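Local coordinates for protein TagI restriction endonuclease (Thermocrispum agreste, PDB 6GHS) that probably recognises 5-methylcytosine or 5-hydroxymethylcytosine in DNA through an SRA domain and cuts the modified DNA with an HNH nuclease domain, at residues H13-Y19 and G121-G126. Sequence-based numbering, arbitrary orientation.
Sequences HPEGSTY and GYRYDG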
# COMPACT_ATOMS: atom_id res chain seq x y z
N HIS A 13 -13.88 -5.29 25.48
CA HIS A 13 -13.85 -3.83 25.51
C HIS A 13 -14.01 -3.32 24.08
O HIS A 13 -13.03 -3.09 23.37
CB HIS A 13 -12.57 -3.34 26.16
CG HIS A 13 -12.39 -3.83 27.57
ND1 HIS A 13 -12.89 -3.15 28.66
CD2 HIS A 13 -11.77 -4.93 28.06
CE1 HIS A 13 -12.58 -3.81 29.76
NE2 HIS A 13 -11.90 -4.90 29.42
N PRO A 14 -15.28 -3.17 23.64
CA PRO A 14 -15.51 -2.74 22.27
C PRO A 14 -15.29 -1.25 22.11
O PRO A 14 -15.24 -0.53 23.11
CB PRO A 14 -17.00 -3.08 22.04
CG PRO A 14 -17.47 -3.80 23.27
CD PRO A 14 -16.55 -3.39 24.36
N GLU A 15 -15.17 -0.80 20.87
CA GLU A 15 -15.13 0.63 20.59
C GLU A 15 -16.33 1.26 21.27
O GLU A 15 -17.40 0.67 21.30
CB GLU A 15 -15.16 0.88 19.09
CG GLU A 15 -15.12 2.35 18.69
CD GLU A 15 -14.94 2.54 17.19
OE1 GLU A 15 -15.33 3.62 16.70
OE2 GLU A 15 -14.43 1.64 16.48
N GLY A 16 -16.14 2.44 21.84
CA GLY A 16 -17.17 3.08 22.68
C GLY A 16 -16.98 2.94 24.19
O GLY A 16 -17.41 3.83 24.93
N SER A 17 -16.36 1.84 24.66
CA SER A 17 -16.13 1.60 26.10
C SER A 17 -15.57 2.83 26.83
O SER A 17 -14.67 3.48 26.30
CB SER A 17 -15.15 0.45 26.33
OG SER A 17 -15.48 -0.70 25.57
N THR A 18 -16.11 3.13 28.02
CA THR A 18 -15.65 4.26 28.84
C THR A 18 -15.04 3.73 30.14
O THR A 18 -15.37 2.63 30.58
CB THR A 18 -16.79 5.24 29.22
OG1 THR A 18 -17.88 4.51 29.80
CG2 THR A 18 -17.27 6.02 28.00
N TYR A 19 -14.13 4.53 30.71
CA TYR A 19 -13.41 4.23 31.96
C TYR A 19 -13.19 5.51 32.79
O TYR A 19 -13.16 6.62 32.24
CB TYR A 19 -12.05 3.56 31.68
CG TYR A 19 -12.11 2.42 30.70
CD1 TYR A 19 -12.22 2.66 29.33
CD2 TYR A 19 -12.05 1.10 31.13
CE1 TYR A 19 -12.28 1.62 28.41
CE2 TYR A 19 -12.10 0.05 30.22
CZ TYR A 19 -12.22 0.32 28.86
OH TYR A 19 -12.28 -0.71 27.95
N GLY A 121 -13.71 11.29 32.27
CA GLY A 121 -13.21 9.91 32.17
C GLY A 121 -12.29 9.69 30.98
O GLY A 121 -11.54 10.59 30.58
N TYR A 122 -12.34 8.48 30.44
CA TYR A 122 -11.56 8.08 29.26
C TYR A 122 -12.41 7.15 28.40
O TYR A 122 -12.89 6.13 28.90
CB TYR A 122 -10.30 7.31 29.68
CG TYR A 122 -9.23 8.16 30.30
CD1 TYR A 122 -9.14 8.31 31.67
CD2 TYR A 122 -8.28 8.80 29.51
CE1 TYR A 122 -8.15 9.09 32.25
CE2 TYR A 122 -7.28 9.58 30.08
CZ TYR A 122 -7.22 9.72 31.44
OH TYR A 122 -6.23 10.48 32.02
N ARG A 123 -12.59 7.48 27.12
CA ARG A 123 -13.27 6.59 26.16
C ARG A 123 -12.24 5.90 25.24
O ARG A 123 -11.23 6.51 24.84
CB ARG A 123 -14.29 7.38 25.33
CG ARG A 123 -15.16 6.52 24.41
CD ARG A 123 -16.07 7.30 23.47
NE ARG A 123 -15.42 8.47 22.85
CZ ARG A 123 -15.56 9.75 23.22
NH1 ARG A 123 -16.35 10.10 24.24
NH2 ARG A 123 -14.90 10.70 22.56
N TYR A 124 -12.49 4.64 24.92
CA TYR A 124 -11.71 3.93 23.91
C TYR A 124 -12.36 4.17 22.54
O TYR A 124 -13.46 3.70 22.31
CB TYR A 124 -11.64 2.44 24.24
CG TYR A 124 -11.14 1.58 23.09
CD1 TYR A 124 -9.95 1.88 22.42
CD2 TYR A 124 -11.85 0.46 22.67
CE1 TYR A 124 -9.50 1.10 21.36
CE2 TYR A 124 -11.41 -0.32 21.62
CZ TYR A 124 -10.23 0.00 20.97
OH TYR A 124 -9.80 -0.79 19.93
N ASP A 125 -11.67 4.87 21.64
CA ASP A 125 -12.21 5.22 20.31
C ASP A 125 -11.74 4.33 19.15
O ASP A 125 -11.72 4.77 18.01
CB ASP A 125 -11.92 6.69 20.00
CG ASP A 125 -12.64 7.64 20.92
OD1 ASP A 125 -13.09 7.19 22.00
OD2 ASP A 125 -12.78 8.83 20.58
N GLY A 126 -11.42 3.08 19.43
CA GLY A 126 -11.03 2.13 18.37
C GLY A 126 -9.63 2.26 17.78
O GLY A 126 -8.81 3.03 18.25
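Tyr19 and Tyr122 form a hydrogen-bonded antiparallel pair that adds the short strand 18-19 to the start of strand 122-137, within the SRA domain of TagI. Tyr19 N donates to Tyr122 O at 2.7 Å, and Tyr122 N returns a bond to Tyr19 O. Further along, Tyr124 N meets Ser17 O almost straight, the N-H...O angle being 173°, before a type II turn from Pro14 to Ser17 brings Gly16 N to Tyr124 O at 3.0 Å.

The closely packed part gathers round the buried Tyr124. A chi1 of 166° swings the Tyr124 ring away from its own backbone N and sends the ring edge against the turn, where CD2 lies 3.6 Å from Pro14 O. CE1 of Tyr19 approaches Tyr124 CB, Leu30 touches both tyrosines, and the Tyr124 hydroxyl is hydrogen-bonded to His9. Replacing Tyr124 with an alanine would probably open a gap beside the turn and leave His9 without its hydroxyl partner.

The other side is looser and more exposed. Thr18 CG2 comes no nearer than 4.2 Å to Arg123 CG, and the arginine, bent at chi3, turns along its own strand to a salt bridge with Asp125, Arg123 NE to Asp125 OD1 2.8 Å, though the hydrogen bond within it is weak; Asp125 also pairs with Arg108. Glu15 stretches past Gly126 to a salt bridge with Lys153, its CG passing 3.8 Å from Gly126 N.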